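Two structures of VAO-type flavoprotein oxidase VAO615 from Myceliophthora thermophila compared at one contact. The protein probably acts as an oxidase of the oxygen-dependent FAD-linked oxidoreductase family, holding flavin by two covalent bonds and reacting rapidly with oxygen when reduced, with no known substrate. Structure 1 is PDB 6F73 (chain A, 2.22 Å), residues A430-L435 and A508-G513; structure 2 is PDB 6F72 (chain B, 2.00 Å), residues A430-L435 and A508-G513. Both blocks share one frame: the second was fitted to the first on N, CA, C and O of the twelve residues, RMSD 0.14 Å. Numbering follows each deposited sequence.

Structure 1 (6F73).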
loop_
_atom_site.group_PDB
_atom_site.type_symbol
_atom_site.label_atom_id
_atom_site.label_comp_id
_atom_site.label_asym_id
_atom_site.label_seq_id
_atom_site.Cartn_x
_atom_site.Cartn_y
_atom_site.Cartn_z
ATOM N N ALA A 430 -17.690 -2.840 -22.442
ATOM C CA ALA A 430 -18.583 -3.972 -22.196
ATOM C C ALA A 430 -17.825 -5.152 -21.570
ATOM O O ALA A 430 -18.330 -5.804 -20.653
ATOM C CB ALA A 430 -19.281 -4.397 -23.482
ATOM N N VAL A 431 -16.605 -5.400 -22.045
ATOM C CA VAL A 431 -15.731 -6.413 -21.432
ATOM C C VAL A 431 -15.394 -6.040 -19.979
ATOM O O VAL A 431 -15.420 -6.898 -19.095
ATOM C CB VAL A 431 -14.434 -6.649 -22.251
ATOM C CG1 VAL A 431 -13.537 -7.679 -21.561
ATOM C CG2 VAL A 431 -14.776 -7.114 -23.668
ATOM N N VAL A 432 -15.099 -4.760 -19.745
ATOM C CA VAL A 432 -14.816 -4.241 -18.396
ATOM C C VAL A 432 -16.028 -4.461 -17.476
ATOM O O VAL A 432 -15.879 -4.953 -16.361
ATOM C CB VAL A 432 -14.407 -2.743 -18.429
ATOM C CG1 VAL A 432 -14.365 -2.129 -17.029
ATOM C CG2 VAL A 432 -13.053 -2.577 -19.115
ATOM N N THR A 433 -17.216 -4.107 -17.952
ATOM C CA THR A 433 -18.448 -4.334 -17.185
ATOM C C THR A 433 -18.724 -5.821 -16.937
ATOM O O THR A 433 -19.214 -6.192 -15.870
ATOM C CB THR A 433 -19.669 -3.706 -17.869
ATOM O OG1 THR A 433 -19.769 -4.191 -19.205
ATOM C CG2 THR A 433 -19.543 -2.190 -17.878
ATOM N N ASP A 434 -18.411 -6.654 -17.926
ATOM C CA ASP A 434 -18.547 -8.104 -17.800
ATOM C C ASP A 434 -17.583 -8.665 -16.739
ATOM O O ASP A 434 -17.953 -9.555 -15.961
ATOM C CB ASP A 434 -18.327 -8.782 -19.160
ATOM C CG ASP A 434 -18.699 -10.257 -19.149
ATOM O OD1 ASP A 434 -19.828 -10.592 -18.734
ATOM O OD2 ASP A 434 -17.862 -11.084 -19.562
ATOM N N LEU A 435 -16.359 -8.135 -16.699
ATOM C CA LEU A 435 -15.410 -8.497 -15.641
ATOM C C LEU A 435 -15.990 -8.169 -14.265
ATOM O O LEU A 435 -15.988 -9.015 -13.369
ATOM C CB LEU A 435 -14.064 -7.782 -15.830
ATOM C CG LEU A 435 -12.991 -8.001 -14.752
ATOM C CD1 LEU A 435 -12.468 -9.431 -14.788
ATOM C CD2 LEU A 435 -11.860 -6.996 -14.913
ATOM N N ALA A 508 -6.738 -10.391 -18.531
ATOM C CA ALA A 508 -7.243 -10.676 -19.888
ATOM C C ALA A 508 -8.413 -9.779 -20.333
ATOM O O ALA A 508 -8.604 -9.554 -21.533
ATOM C CB ALA A 508 -7.635 -12.146 -20.012
ATOM N N ALA A 509 -9.193 -9.290 -19.370
ATOM C CA ALA A 509 -10.299 -8.368 -19.653
ATOM C C ALA A 509 -9.838 -6.919 -19.858
ATOM O O ALA A 509 -10.612 -6.090 -20.336
ATOM C CB ALA A 509 -11.321 -8.428 -18.532
ATOM N N THR A 510 -8.596 -6.606 -19.494
ATOM C CA THR A 510 -8.118 -5.228 -19.533
ATOM C C THR A 510 -6.728 -5.115 -20.178
ATOM O O THR A 510 -5.761 -4.690 -19.532
ATOM C CB THR A 510 -8.139 -4.618 -18.114
ATOM O OG1 THR A 510 -7.441 -5.482 -17.212
ATOM C CG2 THR A 510 -9.567 -4.450 -17.628
ATOM N N PRO A 511 -6.627 -5.476 -21.474
ATOM C CA PRO A 511 -5.339 -5.351 -22.171
ATOM C C PRO A 511 -4.889 -3.898 -22.263
ATOM O O PRO A 511 -5.728 -2.996 -22.421
ATOM C CB PRO A 511 -5.621 -5.927 -23.565
ATOM C CG PRO A 511 -7.096 -5.813 -23.739
ATOM C CD PRO A 511 -7.692 -5.963 -22.370
ATOM N N GLY A 512 -3.580 -3.685 -22.133
ATOM C CA GLY A 512 -3.014 -2.346 -22.036
ATOM C C GLY A 512 -2.872 -1.827 -20.615
ATOM O O GLY A 512 -2.150 -0.863 -20.387
ATOM N N GLY A 513 -3.555 -2.456 -19.664
ATOM C CA GLY A 513 -3.448 -2.092 -18.262
ATOM C C GLY A 513 -2.239 -2.712 -17.589
ATOM O O GLY A 513 -1.317 -3.204 -18.244
#

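Structure 2 (6F72). With NAG (2-acetamido-2-deoxy-beta-D-glucopyranose), chain C.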
loop_
_atom_site.group_PDB
_atom_site.type_symbol
_atom_site.label_atom_id
_atom_site.label_comp_id
_atom_site.label_asym_id
_atom_site.label_seq_id
_atom_site.Cartn_x
_atom_site.Cartn_y
_atom_site.Cartn_z
ATOM N N ALA B 430 -17.693 -2.870 -22.481
ATOM C CA ALA B 430 -18.582 -4.001 -22.228
ATOM C C ALA B 430 -17.800 -5.138 -21.569
ATOM O O ALA B 430 -18.260 -5.693 -20.574
ATOM C CB ALA B 430 -19.250 -4.459 -23.516
ATOM N N VAL B 431 -16.608 -5.440 -22.096
ATOM C CA VAL B 431 -15.688 -6.414 -21.484
ATOM C C VAL B 431 -15.328 -6.025 -20.031
ATOM O O VAL B 431 -15.395 -6.878 -19.125
ATOM C CB VAL B 431 -14.417 -6.650 -22.346
ATOM C CG1 VAL B 431 -13.418 -7.560 -21.637
ATOM C CG2 VAL B 431 -14.789 -7.224 -23.706
ATOM N N VAL B 432 -14.986 -4.750 -19.813
ATOM C CA VAL B 432 -14.712 -4.226 -18.457
ATOM C C VAL B 432 -15.918 -4.475 -17.543
ATOM O O VAL B 432 -15.758 -5.036 -16.449
ATOM C CB VAL B 432 -14.300 -2.724 -18.469
ATOM C CG1 VAL B 432 -14.118 -2.180 -17.054
ATOM C CG2 VAL B 432 -13.017 -2.514 -19.264
ATOM N N THR B 433 -17.112 -4.088 -18.002
ATOM C CA THR B 433 -18.357 -4.297 -17.250
ATOM C C THR B 433 -18.590 -5.784 -16.951
ATOM O O THR B 433 -18.878 -6.141 -15.807
ATOM C CB THR B 433 -19.574 -3.657 -17.951
ATOM O OG1 THR B 433 -19.317 -2.263 -18.158
ATOM C CG2 THR B 433 -20.834 -3.790 -17.106
ATOM N N ASP B 434 -18.412 -6.638 -17.960
ATOM C CA ASP B 434 -18.531 -8.093 -17.783
ATOM C C ASP B 434 -17.534 -8.687 -16.771
ATOM O O ASP B 434 -17.880 -9.647 -16.065
ATOM C CB ASP B 434 -18.469 -8.841 -19.128
ATOM C CG ASP B 434 -19.627 -8.481 -20.069
ATOM O OD1 ASP B 434 -20.691 -8.001 -19.614
ATOM O OD2 ASP B 434 -19.456 -8.672 -21.288
ATOM N N LEU B 435 -16.324 -8.124 -16.688
ATOM C CA LEU B 435 -15.360 -8.510 -15.634
ATOM C C LEU B 435 -15.900 -8.225 -14.231
ATOM O O LEU B 435 -15.847 -9.090 -13.346
ATOM C CB LEU B 435 -13.999 -7.833 -15.829
ATOM C CG LEU B 435 -12.942 -7.974 -14.711
ATOM C CD1 LEU B 435 -12.504 -9.425 -14.534
ATOM C CD2 LEU B 435 -11.753 -7.047 -14.960
ATOM N N ALA B 508 -6.735 -10.346 -18.477
ATOM C CA ALA B 508 -7.263 -10.630 -19.808
ATOM C C ALA B 508 -8.418 -9.702 -20.214
ATOM O O ALA B 508 -8.556 -9.361 -21.405
ATOM C CB ALA B 508 -7.689 -12.095 -19.899
ATOM N N ALA B 509 -9.236 -9.295 -19.237
ATOM C CA ALA B 509 -10.376 -8.400 -19.516
ATOM C C ALA B 509 -9.999 -6.939 -19.780
ATOM O O ALA B 509 -10.855 -6.136 -20.193
ATOM C CB ALA B 509 -11.407 -8.474 -18.411
ATOM N N THR B 510 -8.731 -6.594 -19.532
ATOM C CA THR B 510 -8.278 -5.208 -19.622
ATOM C C THR B 510 -6.883 -5.074 -20.288
ATOM O O THR B 510 -5.907 -4.706 -19.618
ATOM C CB THR B 510 -8.292 -4.530 -18.226
ATOM O OG1 THR B 510 -7.621 -5.376 -17.279
ATOM C CG2 THR B 510 -9.733 -4.232 -17.743
ATOM N N PRO B 511 -6.782 -5.349 -21.612
ATOM C CA PRO B 511 -5.471 -5.283 -22.280
ATOM C C PRO B 511 -4.917 -3.867 -22.264
ATOM O O PRO B 511 -5.689 -2.910 -22.365
ATOM C CB PRO B 511 -5.771 -5.736 -23.722
ATOM C CG PRO B 511 -7.102 -6.403 -23.650
ATOM C CD PRO B 511 -7.849 -5.679 -22.574
ATOM N N GLY B 512 -3.599 -3.746 -22.086
ATOM C CA GLY B 512 -2.914 -2.426 -21.997
ATOM C C GLY B 512 -2.872 -1.847 -20.593
ATOM O O GLY B 512 -2.229 -0.830 -20.345
ATOM N N GLY B 513 -3.583 -2.486 -19.672
ATOM C CA GLY B 513 -3.525 -2.140 -18.256
ATOM C C GLY B 513 -2.372 -2.822 -17.552
ATOM O O GLY B 513 -1.502 -3.426 -18.187
HETATM C C1 NAG C . -16.993 -13.968 -17.248
HETATM C C2 NAG C . -15.717 -13.845 -18.107
HETATM C C3 NAG C . -15.617 -14.873 -19.257
HETATM C C4 NAG C . -16.157 -16.262 -18.884
HETATM C C5 NAG C . -17.571 -16.103 -18.307
HETATM C C6 NAG C . -18.257 -17.428 -17.977
HETATM C C7 NAG C . -14.693 -11.593 -18.396
HETATM C C8 NAG C . -14.887 -10.256 -19.052
HETATM N N2 NAG C . -15.668 -12.484 -18.631
HETATM O O3 NAG C . -14.259 -15.018 -19.682
HETATM O O4 NAG C . -16.115 -17.158 -20.008
HETATM O O5 NAG C . -17.470 -15.317 -17.105
HETATM O O6 NAG C . -17.645 -18.018 -16.822
HETATM O O7 NAG C . -13.704 -11.821 -17.710
#

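Structure 1 (6F73)
Leu-435 closes over the methyl of Ala-509, joining helix 426-440 to the chain leaving helix 488-509. In sequence helix 426-440 falls between strands 412-419 and 448-452 of the seven-stranded antiparallel sheet. With CG anti to the backbone N (chi1 177°), Leu-435 lays CB 3.9 Å from Ala-509 CB. Leu-435 CG follows at 4.2 Å from Ala-509 CB, CD1 at 4.0 Å and CD2 at 3.9 Å, so a small alanine suits a place under leucine. Val-431, compact and branched, sets CG1 3.5 Å from Ala-509 O. Val-432 likewise presents CG2, 4.2 Å from Thr-510 CG2; threonine offers a methyl here while its OG1 bonds to Met-506 O. Thr-433 OG1 bonds to Asn-429 O and, at 2.6 Å, to Ala-430 O. A chi1 of -170° turns the Asp-434 carboxylate to a long, weak ion pair with Arg-437.

Structure 2 (6F72)
Leu-435 closes over the methyl of Ala-509 with CG anti to the backbone N (chi1 172°). Leu-435 CB lies 3.7 Å from Ala-509 CB, CG 4.0 Å, CD1 4.1 Å and CD2 3.8 Å from the same methyl, a fit that suits a small alanine. Val-431, compact and branched, sets CG1 3.3 Å from Ala-509 O. Val-432 likewise presents CG2, 4.0 Å from Thr-510 CG2; threonine offers a methyl here while its OG1 bonds to Met-506 O. Thr-433 OG1 bonds to Asn-429 O. An N-acetylglucosamine of the glycosylated Asn-438 lies against the edge of the contact. With chi1 at -63°, Asp-434 meets its acetyl methyl C8 through CB, 3.9 Å away. C8 also packs on the helix backbone where Leu-435 N bonds to Val-431 O, 3.4 Å from Val-431 O.

Structure 1 against structure 2
The sugar is the sharpest difference: an N-acetylglucosamine is present in structure 2 alone, where it touches Val-431(B), Asp-434(B), Leu-435(B) and Ala-509(B). Its methyl C8 adds apolar cover at the edge of the contact, 4.0 Å from Ala-509(B) CB and 4.1 Å from Leu-435(B) CB. In structure 1 protein atoms from outside the two segments reach into part of its place. Beside the sugar, the aspartate has turned: chi1 is -170° in Asp-434(A) and -63° in Asp-434(B), and the CG atoms stand 2.2 Å apart after superposition. The places of CG, OD1 and OD2 of Asp-434(A) are thus left, and the sugar methyl meets Asp-434(B) at its CB, 3.9 Å from C8. This turn may answer the sugar, but two crystals differ in other ways too. CB of Asp-434(A) still touches O of Ala-430(A) and Val-431(A), as CB of Asp-434(B) does O of Ala-430(B) and Val-431(B). The apolar packing does not respond: the side chains of Val-431(A), Val-432(A), Leu-435(A) and Thr-510(A) and their counterparts keep their places, and the CA atoms coincide within the error. One residue earlier, Thr-433(A) OG1 bonds to Ala-430(A) O at 2.6 Å; that bond is absent in structure 2, where Thr-433(B) OG1 lies differently, 4.3 Å from Ala-430(B) O.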